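Local coordinates for alpha-rhamnosidase (Dictyoglomus thermophilum, PDB 6I60), which probably hydrolyses terminal non-reducing alpha-L-rhamnose residues in alpha-L-rhamnosides, acting as a glycoside hydrolase, at residues T788-I796 against W804-S812; H897-V907 against L921-I930. All blocks are in the same frame, centred on the assembly; numbering follows the deposited sequence.

Interaction 1 (T788-I796 against W804-S812)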
loop_
_atom_site.group_PDB
_atom_site.type_symbol
_atom_site.label_atom_id
_atom_site.label_comp_id
_atom_site.label_asym_id
_atom_site.label_seq_id
_atom_site.Cartn_x
_atom_site.Cartn_y
_atom_site.Cartn_z
ATOM N N THR A 788 -22.379 -0.589 19.841
ATOM C CA THR A 788 -23.654 -0.966 19.253
ATOM C C THR A 788 -23.724 -0.489 17.808
ATOM O O THR A 788 -22.891 0.295 17.344
ATOM C CB THR A 788 -24.813 -0.384 20.064
ATOM O OG1 THR A 788 -24.539 0.991 20.362
ATOM C CG2 THR A 788 -24.987 -1.152 21.364
ATOM N N TYR A 789 -24.739 -0.971 17.098
ATOM C CA TYR A 789 -24.910 -0.596 15.702
ATOM C C TYR A 789 -25.363 0.861 15.598
ATOM O O TYR A 789 -26.211 1.306 16.381
ATOM C CB TYR A 789 -25.930 -1.510 15.019
ATOM C CG TYR A 789 -26.280 -1.087 13.607
ATOM C CD1 TYR A 789 -27.315 -0.189 13.363
ATOM C CD2 TYR A 789 -25.576 -1.584 12.520
ATOM C CE1 TYR A 789 -27.628 0.206 12.084
ATOM C CE2 TYR A 789 -25.887 -1.199 11.234
ATOM C CZ TYR A 789 -26.914 -0.304 11.022
ATOM O OH TYR A 789 -27.229 0.083 9.740
ATOM N N PRO A 790 -24.822 1.632 14.638
ATOM C CA PRO A 790 -23.714 1.239 13.762
ATOM C C PRO A 790 -22.378 1.867 14.174
ATOM O O PRO A 790 -22.285 3.090 14.308
ATOM C CB PRO A 790 -24.159 1.759 12.394
ATOM C CG PRO A 790 -25.083 2.925 12.702
ATOM C CD PRO A 790 -25.461 2.872 14.168
ATOM N N SER A 791 -21.356 1.038 14.367
ATOM C CA SER A 791 -20.060 1.534 14.811
ATOM C C SER A 791 -18.997 0.490 14.506
ATOM O O SER A 791 -19.297 -0.645 14.127
ATOM C CB SER A 791 -20.078 1.870 16.305
ATOM O OG SER A 791 -20.238 0.693 17.076
ATOM N N PHE A 792 -17.736 0.896 14.678
ATOM C CA PHE A 792 -16.633 -0.044 14.518
ATOM C C PHE A 792 -16.568 -1.023 15.679
ATOM O O PHE A 792 -16.131 -2.167 15.500
ATOM C CB PHE A 792 -15.311 0.712 14.379
ATOM C CG PHE A 792 -15.252 1.596 13.170
ATOM C CD1 PHE A 792 -14.802 1.102 11.959
ATOM C CD2 PHE A 792 -15.661 2.917 13.240
ATOM C CE1 PHE A 792 -14.755 1.910 10.842
ATOM C CE2 PHE A 792 -15.618 3.729 12.127
ATOM C CZ PHE A 792 -15.166 3.224 10.926
ATOM N N GLY A 793 -16.996 -0.597 16.870
ATOM C CA GLY A 793 -17.051 -1.508 17.998
ATOM C C GLY A 793 -18.056 -2.622 17.803
ATOM O O GLY A 793 -17.835 -3.748 18.261
ATOM N N TYR A 794 -19.166 -2.334 17.120
ATOM C CA TYR A 794 -20.149 -3.373 16.838
ATOM C C TYR A 794 -19.559 -4.480 15.972
ATOM O O TYR A 794 -19.939 -5.648 16.117
ATOM C CB TYR A 794 -21.378 -2.760 16.165
ATOM C CG TYR A 794 -22.472 -3.756 15.862
ATOM C CD1 TYR A 794 -23.041 -4.519 16.873
ATOM C CD2 TYR A 794 -22.933 -3.935 14.566
ATOM C CE1 TYR A 794 -24.041 -5.433 16.603
ATOM C CE2 TYR A 794 -23.934 -4.848 14.285
ATOM C CZ TYR A 794 -24.484 -5.594 15.306
ATOM O OH TYR A 794 -25.479 -6.504 15.033
ATOM N N MET A 795 -18.634 -4.137 15.072
ATOM C CA MET A 795 -17.956 -5.166 14.289
ATOM C C MET A 795 -17.110 -6.058 15.185
ATOM O O MET A 795 -17.127 -7.288 15.045
ATOM C CB MET A 795 -17.085 -4.522 13.210
ATOM C CG MET A 795 -17.818 -3.564 12.290
ATOM S SD MET A 795 -16.787 -3.049 10.902
ATOM C CE MET A 795 -17.794 -1.740 10.206
ATOM N N ILE A 796 -16.372 -5.455 16.119
ATOM C CA ILE A 796 -15.506 -6.222 17.007
ATOM C C ILE A 796 -16.337 -7.102 17.934
ATOM O O ILE A 796 -15.999 -8.267 18.174
ATOM C CB ILE A 796 -14.579 -5.273 17.791
ATOM C CG1 ILE A 796 -13.253 -5.072 17.051
ATOM C CG2 ILE A 796 -14.315 -5.794 19.196
ATOM C CD1 ILE A 796 -13.383 -4.389 15.703
ATOM N N TRP A 804 -15.364 -4.625 8.159
ATOM C CA TRP A 804 -16.421 -5.096 7.280
ATOM C C TRP A 804 -16.646 -4.129 6.125
ATOM O O TRP A 804 -16.272 -2.954 6.177
ATOM C CB TRP A 804 -17.731 -5.268 8.047
ATOM C CG TRP A 804 -17.717 -6.376 9.040
ATOM C CD1 TRP A 804 -16.793 -7.371 9.146
ATOM C CD2 TRP A 804 -18.675 -6.601 10.079
ATOM N NE1 TRP A 804 -17.117 -8.207 10.187
ATOM C CE2 TRP A 804 -18.269 -7.757 10.777
ATOM C CE3 TRP A 804 -19.838 -5.940 10.488
ATOM C CZ2 TRP A 804 -18.982 -8.263 11.861
ATOM C CZ3 TRP A 804 -20.546 -6.446 11.562
ATOM C CH2 TRP A 804 -20.116 -7.597 12.236
ATOM N N GLU A 805 -17.280 -4.646 5.072
ATOM C CA GLU A 805 -17.715 -3.799 3.970
ATOM C C GLU A 805 -18.942 -2.978 4.344
ATOM O O GLU A 805 -19.072 -1.828 3.908
ATOM C CB GLU A 805 -18.004 -4.659 2.737
ATOM C CG GLU A 805 -18.575 -3.904 1.551
ATOM C CD GLU A 805 -18.663 -4.763 0.304
ATOM O OE1 GLU A 805 -18.546 -6.000 0.427
ATOM O OE2 GLU A 805 -18.844 -4.202 -0.797
ATOM N N ARG A 806 -19.835 -3.537 5.158
ATOM C CA ARG A 806 -21.066 -2.874 5.559
ATOM C C ARG A 806 -21.153 -2.799 7.077
ATOM O O ARG A 806 -20.565 -3.618 7.791
ATOM C CB ARG A 806 -22.291 -3.608 5.008
ATOM C CG ARG A 806 -22.040 -4.306 3.683
ATOM C CD ARG A 806 -22.351 -3.387 2.519
ATOM N NE ARG A 806 -23.593 -2.655 2.743
ATOM C CZ ARG A 806 -24.800 -3.125 2.448
ATOM N NH1 ARG A 806 -24.933 -4.328 1.905
ATOM N NH2 ARG A 806 -25.874 -2.389 2.694
ATOM N N TRP A 807 -21.898 -1.801 7.565
ATOM C CA TRP A 807 -22.092 -1.661 9.004
ATOM C C TRP A 807 -22.888 -2.831 9.570
ATOM O O TRP A 807 -22.608 -3.302 10.678
ATOM C CB TRP A 807 -22.794 -0.339 9.312
ATOM C CG TRP A 807 -22.017 0.887 8.923
ATOM C CD1 TRP A 807 -22.280 1.729 7.881
ATOM C CD2 TRP A 807 -20.858 1.416 9.581
ATOM N NE1 TRP A 807 -21.356 2.744 7.846
ATOM C CE2 TRP A 807 -20.472 2.576 8.879
ATOM C CE3 TRP A 807 -20.109 1.020 10.693
ATOM C CZ2 TRP A 807 -19.370 3.343 9.251
ATOM C CZ3 TRP A 807 -19.013 1.784 11.063
ATOM C CH2 TRP A 807 -18.654 2.932 10.343
ATOM N N GLU A 808 -23.878 -3.312 8.825
ATOM C CA GLU A 808 -24.724 -4.400 9.290
ATOM C C GLU A 808 -23.993 -5.731 9.191
ATOM O O GLU A 808 -23.206 -5.957 8.268
ATOM C CB GLU A 808 -26.015 -4.457 8.473
ATOM C CG GLU A 808 -26.805 -3.159 8.468
ATOM C CD GLU A 808 -26.365 -2.204 7.373
ATOM O OE1 GLU A 808 -25.928 -2.678 6.303
ATOM O OE2 GLU A 808 -26.456 -0.978 7.584
ATOM N N LYS A 809 -24.257 -6.614 10.152
ATOM C CA LYS A 809 -23.707 -7.963 10.112
ATOM C C LYS A 809 -24.418 -8.758 9.024
ATOM O O LYS A 809 -25.603 -9.083 9.156
ATOM C CB LYS A 809 -23.854 -8.636 11.473
ATOM C CG LYS A 809 -23.551 -10.124 11.463
ATOM C CD LYS A 809 -22.626 -10.506 12.605
ATOM C CE LYS A 809 -22.721 -11.992 12.913
ATOM N NZ LYS A 809 -21.830 -12.371 14.044
ATOM N N LEU A 810 -23.705 -9.064 7.944
ATOM C CA LEU A 810 -24.271 -9.766 6.802
ATOM C C LEU A 810 -23.350 -10.910 6.410
ATOM O O LEU A 810 -22.160 -10.695 6.162
ATOM C CB LEU A 810 -24.477 -8.814 5.622
ATOM C CG LEU A 810 -25.539 -7.734 5.832
ATOM C CD1 LEU A 810 -25.094 -6.410 5.244
ATOM C CD2 LEU A 810 -26.854 -8.173 5.221
ATOM N N THR A 811 -23.902 -12.119 6.351
ATOM C CA THR A 811 -23.125 -13.329 6.111
ATOM C C THR A 811 -23.728 -14.147 4.979
ATOM O O THR A 811 -23.839 -15.374 5.062
ATOM C CB THR A 811 -23.018 -14.166 7.383
ATOM O OG1 THR A 811 -22.522 -15.471 7.058
ATOM C CG2 THR A 811 -24.376 -14.296 8.050
ATOM N N SER A 812 -24.126 -13.481 3.900
ATOM C CA SER A 812 -24.648 -14.151 2.719
ATOM C C SER A 812 -23.896 -13.648 1.493
ATOM O O SER A 812 -22.954 -12.857 1.595
ATOM C CB SER A 812 -26.157 -13.921 2.572
ATOM O OG SER A 812 -26.773 -15.037 1.956
HETATM O O HOH W 1 -25.984 -6.302 12.165
#
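The indole of Trp807 turns its edge to the face of Phe792: CH2 of Trp807 stands above that ring, displaced toward its rim, in an edge-to-face pair with centroids 5.0 Å apart and planes at 75°. Ser791 carries its backbone carbonyl to the same indole edge, while Met795 CE approaches obliquely, 3.6 Å from Trp807 CE3. The second indole, Trp804, receives Met795 over one face: CB lies above the ring centre, CA makes a CH-pi contact with the six-membered ring, and SD sits obliquely to the five-membered ring, a Met-aromatic contact. A long, unbranched methionine suits this place, since its extended side chain can slide along one indole and end against the other. Its sulfur also accepts a weak hydrogen bond from Trp804 N, 3.5 Å from SD. Tyr794 meets the carbonyl oxygen of Trp807 with its ring edge, and a water links its OH to Lys809 N.

Tyr789 has Pro790 CB over one ring face, and Trp807 C and Glu808 N in plane at its edge. With CG anti to the backbone N (chi1 173°), its phenol reaches across to Glu808, the ring turned 51° from the carboxylate plane; OH donates to the anti lone pair of Glu808 OE2 at 2.5 Å. Gly617 N also binds that oxygen. A phenylalanine here would probably keep the proline contact but leave Glu808 OE2 without its hydroxyl partner.

Ser791 N-caps helix 792-797: its OG accepts from Tyr794 N and donates to Thr788 O. Within the six-hairpin glycosidase domain, an (alpha/alpha)6 barrel in this family, the contact packs this helix start, preceded by the cis peptide bond between Tyr789 and Pro790, onto the loop leading to helix 826-835, with helix 473-488 touching Phe792 through Ile478.

Interaction 2 (H897-V907 against L921-I930)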
loop_
_atom_site.group_PDB
_atom_site.type_symbol
_atom_site.label_atom_id
_atom_site.label_comp_id
_atom_site.label_asym_id
_atom_site.label_seq_id
_atom_site.Cartn_x
_atom_site.Cartn_y
_atom_site.Cartn_z
ATOM N N HIS A 897 1.318 21.708 21.377
ATOM C CA HIS A 897 0.037 22.324 21.720
ATOM C C HIS A 897 -0.447 21.681 23.015
ATOM O O HIS A 897 -1.245 20.740 23.000
ATOM C CB HIS A 897 -0.992 22.159 20.589
ATOM C CG HIS A 897 -0.726 23.023 19.396
ATOM N ND1 HIS A 897 -1.604 23.118 18.338
ATOM C CD2 HIS A 897 0.317 23.829 19.092
ATOM C CE1 HIS A 897 -1.113 23.945 17.433
ATOM N NE2 HIS A 897 0.052 24.391 17.866
ATOM N N VAL A 898 0.045 22.189 24.140
ATOM C CA VAL A 898 -0.351 21.686 25.451
ATOM C C VAL A 898 -1.764 22.174 25.752
ATOM O O VAL A 898 -1.995 23.389 25.828
ATOM C CB VAL A 898 0.640 22.126 26.541
ATOM C CG1 VAL A 898 0.334 21.423 27.850
ATOM C CG2 VAL A 898 2.072 21.845 26.106
ATOM N N PRO A 899 -2.735 21.277 25.920
ATOM C CA PRO A 899 -4.104 21.719 26.214
ATOM C C PRO A 899 -4.245 22.192 27.653
ATOM O O PRO A 899 -3.761 21.555 28.592
ATOM C CB PRO A 899 -4.943 20.461 25.960
ATOM C CG PRO A 899 -4.004 19.331 26.218
ATOM C CD PRO A 899 -2.625 19.810 25.840
ATOM N N LYS A 900 -4.918 23.330 27.818
ATOM C CA LYS A 900 -5.130 23.925 29.137
ATOM C C LYS A 900 -6.375 23.295 29.748
ATOM O O LYS A 900 -7.503 23.725 29.499
ATOM C CB LYS A 900 -5.256 25.440 29.033
ATOM C CG LYS A 900 -4.346 26.074 27.995
ATOM C CD LYS A 900 -4.157 27.556 28.263
ATOM C CE LYS A 900 -5.319 28.366 27.715
ATOM N NZ LYS A 900 -4.973 29.810 27.595
ATOM N N LEU A 901 -6.168 22.258 30.555
ATOM C CA LEU A 901 -7.256 21.569 31.235
ATOM C C LEU A 901 -7.445 22.034 32.673
ATOM O O LEU A 901 -8.325 21.515 33.367
ATOM C CB LEU A 901 -7.021 20.053 31.213
ATOM C CG LEU A 901 -6.438 19.474 29.922
ATOM C CD1 LEU A 901 -5.891 18.076 30.156
ATOM C CD2 LEU A 901 -7.478 19.468 28.807
ATOM N N PHE A 902 -6.650 22.998 33.132
ATOM C CA PHE A 902 -6.693 23.464 34.509
ATOM C C PHE A 902 -6.756 24.984 34.544
ATOM O O PHE A 902 -6.196 25.664 33.679
ATOM C CB PHE A 902 -5.470 22.980 35.300
ATOM C CG PHE A 902 -5.153 21.525 35.098
ATOM C CD1 PHE A 902 -6.093 20.549 35.388
ATOM C CD2 PHE A 902 -3.910 21.133 34.625
ATOM C CE1 PHE A 902 -5.801 19.209 35.208
ATOM C CE2 PHE A 902 -3.613 19.794 34.443
ATOM C CZ PHE A 902 -4.559 18.832 34.735
ATOM N N GLU A 903 -7.441 25.513 35.560
ATOM C CA GLU A 903 -7.569 26.962 35.692
ATOM C C GLU A 903 -6.216 27.608 35.952
ATOM O O GLU A 903 -5.875 28.629 35.344
ATOM C CB GLU A 903 -8.562 27.302 36.803
ATOM C CG GLU A 903 -9.999 27.409 36.322
ATOM C CD GLU A 903 -11.008 27.224 37.435
ATOM O OE1 GLU A 903 -10.962 27.997 38.417
ATOM O OE2 GLU A 903 -11.848 26.306 37.329
ATOM N N ARG A 904 -5.434 27.025 36.852
ATOM C CA ARG A 904 -4.060 27.436 37.096
ATOM C C ARG A 904 -3.149 26.232 36.907
ATOM O O ARG A 904 -3.534 25.105 37.219
ATOM C CB ARG A 904 -3.902 28.016 38.495
ATOM C CG ARG A 904 -2.491 28.454 38.814
ATOM C CD ARG A 904 -2.026 27.968 40.173
ATOM N NE ARG A 904 -3.075 27.414 41.024
ATOM C CZ ARG A 904 -3.157 26.124 41.314
ATOM N NH1 ARG A 904 -2.275 25.279 40.805
ATOM N NH2 ARG A 904 -4.107 25.672 42.104
ATOM N N PHE A 905 -1.948 26.467 36.385
ATOM C CA PHE A 905 -1.023 25.381 36.090
ATOM C C PHE A 905 0.391 25.939 36.112
ATOM O O PHE A 905 0.611 27.107 36.438
ATOM C CB PHE A 905 -1.366 24.721 34.752
ATOM C CG PHE A 905 -1.665 25.699 33.655
ATOM C CD1 PHE A 905 -0.659 26.149 32.816
ATOM C CD2 PHE A 905 -2.951 26.176 33.464
ATOM C CE1 PHE A 905 -0.931 27.052 31.807
ATOM C CE2 PHE A 905 -3.229 27.081 32.459
ATOM C CZ PHE A 905 -2.217 27.520 31.630
ATOM N N VAL A 906 1.355 25.091 35.759
ATOM C CA VAL A 906 2.770 25.414 35.874
ATOM C C VAL A 906 3.481 25.325 34.527
ATOM O O VAL A 906 4.172 26.262 34.118
ATOM C CB VAL A 906 3.467 24.517 36.921
ATOM C CG1 VAL A 906 4.832 25.074 37.273
ATOM C CG2 VAL A 906 2.606 24.396 38.171
ATOM N N VAL A 907 3.319 24.201 33.823
ATOM C CA VAL A 907 4.016 23.918 32.567
ATOM C C VAL A 907 5.524 23.925 32.800
ATOM O O VAL A 907 6.142 24.987 32.936
ATOM C CB VAL A 907 3.626 24.904 31.448
ATOM C CG1 VAL A 907 4.404 24.593 30.181
ATOM C CG2 VAL A 907 2.132 24.840 31.181
ATOM N N LEU A 921 4.588 32.181 27.591
ATOM C CA LEU A 921 4.600 31.468 26.323
ATOM C C LEU A 921 3.357 31.856 25.531
ATOM O O LEU A 921 2.445 32.508 26.047
ATOM C CB LEU A 921 4.657 29.949 26.531
ATOM C CG LEU A 921 5.956 29.369 27.093
ATOM C CD1 LEU A 921 5.682 28.089 27.869
ATOM C CD2 LEU A 921 6.951 29.117 25.976
ATOM N N GLU A 922 3.329 31.450 24.265
ATOM C CA GLU A 922 2.170 31.710 23.425
ATOM C C GLU A 922 0.978 30.871 23.877
ATOM O O GLU A 922 1.131 29.771 24.416
ATOM C CB GLU A 922 2.487 31.406 21.962
ATOM C CG GLU A 922 3.645 32.203 21.389
ATOM C CD GLU A 922 4.040 31.733 20.002
ATOM O OE1 GLU A 922 5.221 31.376 19.806
ATOM O OE2 GLU A 922 3.167 31.717 19.107
ATOM N N GLU A 923 -0.222 31.403 23.649
ATOM C CA GLU A 923 -1.448 30.686 23.975
ATOM C C GLU A 923 -2.593 31.291 23.179
ATOM O O GLU A 923 -2.543 32.452 22.767
ATOM C CB GLU A 923 -1.746 30.728 25.478
ATOM C CG GLU A 923 -2.002 32.117 26.034
ATOM C CD GLU A 923 -1.881 32.165 27.545
ATOM O OE1 GLU A 923 -0.858 32.680 28.045
ATOM O OE2 GLU A 923 -2.808 31.683 28.231
ATOM N N ASN A 924 -3.630 30.485 22.965
ATOM C CA ASN A 924 -4.788 30.886 22.177
ATOM C C ASN A 924 -6.077 30.556 22.912
ATOM O O ASN A 924 -7.063 30.119 22.313
ATOM C CB ASN A 924 -4.768 30.224 20.800
ATOM C CG ASN A 924 -4.800 28.709 20.879
ATOM O OD1 ASN A 924 -4.611 28.124 21.947
ATOM N ND2 ASN A 924 -5.042 28.066 19.743
ATOM N N GLU A 925 -6.076 30.744 24.231
ATOM C CA GLU A 925 -7.207 30.517 25.125
ATOM C C GLU A 925 -7.655 29.057 25.169
ATOM O O GLU A 925 -8.650 28.750 25.837
ATOM C CB GLU A 925 -8.413 31.402 24.771
ATOM C CG GLU A 925 -8.083 32.896 24.641
ATOM C CD GLU A 925 -7.022 33.355 25.630
ATOM O OE1 GLU A 925 -6.002 33.932 25.192
ATOM O OE2 GLU A 925 -7.211 33.141 26.846
ATOM N N LYS A 926 -6.958 28.145 24.488
ATOM C CA LYS A 926 -7.311 26.728 24.517
ATOM C C LYS A 926 -6.061 25.872 24.681
ATOM O O LYS A 926 -6.111 24.797 25.289
ATOM C CB LYS A 926 -8.075 26.321 23.253
ATOM C CG LYS A 926 -9.585 26.233 23.433
ATOM C CD LYS A 926 -10.204 25.216 22.477
ATOM C CE LYS A 926 -11.635 24.891 22.876
ATOM N NZ LYS A 926 -11.915 23.431 22.822
ATOM N N TYR A 927 -4.935 26.341 24.149
ATOM C CA TYR A 927 -3.681 25.610 24.203
ATOM C C TYR A 927 -2.563 26.517 24.705
ATOM O O TYR A 927 -2.706 27.740 24.788
ATOM C CB TYR A 927 -3.306 25.039 22.828
ATOM C CG TYR A 927 -4.250 23.977 22.312
ATOM C CD1 TYR A 927 -4.177 22.668 22.773
ATOM C CD2 TYR A 927 -5.208 24.282 21.355
ATOM C CE1 TYR A 927 -5.038 21.695 22.298
ATOM C CE2 TYR A 927 -6.071 23.317 20.875
ATOM C CZ TYR A 927 -5.983 22.027 21.348
ATOM O OH TYR A 927 -6.846 21.070 20.864
ATOM N N ILE A 928 -1.441 25.890 25.048
ATOM C CA ILE A 928 -0.185 26.580 25.326
ATOM C C ILE A 928 0.808 26.144 24.258
ATOM O O ILE A 928 1.090 24.947 24.116
ATOM C CB ILE A 928 0.344 26.277 26.737
ATOM C CG1 ILE A 928 -0.386 27.135 27.775
ATOM C CG2 ILE A 928 1.846 26.518 26.814
ATOM C CD1 ILE A 928 0.129 28.559 27.872
ATOM N N VAL A 929 1.326 27.107 23.505
ATOM C CA VAL A 929 2.150 26.822 22.336
ATOM C C VAL A 929 3.620 26.853 22.728
ATOM O O VAL A 929 4.100 27.832 23.314
ATOM C CB VAL A 929 1.861 27.823 21.206
ATOM C CG1 VAL A 929 2.703 27.496 19.984
ATOM C CG2 VAL A 929 0.380 27.813 20.860
ATOM N N ILE A 930 4.336 25.780 22.402
ATOM C CA ILE A 930 5.773 25.674 22.622
ATOM C C ILE A 930 6.419 25.274 21.304
ATOM O O ILE A 930 5.965 24.332 20.646
ATOM C CB ILE A 930 6.114 24.652 23.725
ATOM C CG1 ILE A 930 5.393 25.004 25.028
ATOM C CG2 ILE A 930 7.615 24.588 23.950
ATOM C CD1 ILE A 930 5.266 23.841 25.989
#
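Val898 and Ile928 form the hydrogen-bonded pair of an antiparallel strand pairing, joined by Val898 N to Ile928 O at 2.9 Å and by Ile928 N to Val898 O at 2.7 Å. Beyond the strand end, Lys900 N donates to Lys926 O almost straight (179°), extending the pairing past Pro899, which has no N-H to offer.

Charge joins the segments through Lys900, whose chain bends at chi3 (-82°) and crosses Glu923 at about a right angle. NZ forms a salt bridge with Glu923, donating to the anti lone pair of OE2 at 2.9 Å, while Tyr915 binds the other carboxylate oxygen. A lysine suits this place because its chain carries apolar carbon as well as charge: Lys900 CD lies 3.8 Å from Ile928 CG1.

Apolar contacts divide between the sheet faces. On one, Tyr927 CE1 packs 3.9 Å from Pro899 CB, and its ring lies obliquely to that of His897. On the side of Val898 and Ile928, beta-branched side chains pack closely: Val898 CG2 meets Ile930 CD1 at 3.8 Å; from the loop beyond the strand, Phe905 CE1 approaches Ile928 CG1 and Val907 CG1 approaches Ile930 CD1.

Between strands 922-923 and 927-932, Asn924 OD1 accepts from Tyr927 N, an Asx motif. Strand 927-932 lies between 922-923 and 893-899, the latter in the C-terminal domain of the rhamnosidase, where Val898 packs against Met884 and Met941 of strands 882-888 and 935-941.

In the fold
Interaction 1 comes first along the chain and closes before interaction 2 opens. Their centres are 40 Å apart and their nearest atoms about 21 Å, so they do not touch and share no helix or sheet. Interaction 1 lies in the helical six-hairpin glycosidase domain, whereas interaction 2 belongs to the C-terminal beta region, farther from the centre of the chain. Helix 826-835 follows interaction 1, and strand 837-841, next in sequence, is an outermost strand of the sheet that holds interaction 2. Each contact is thus internal to its own part of the protein, one within the helical domain and one within the beta region that follows it.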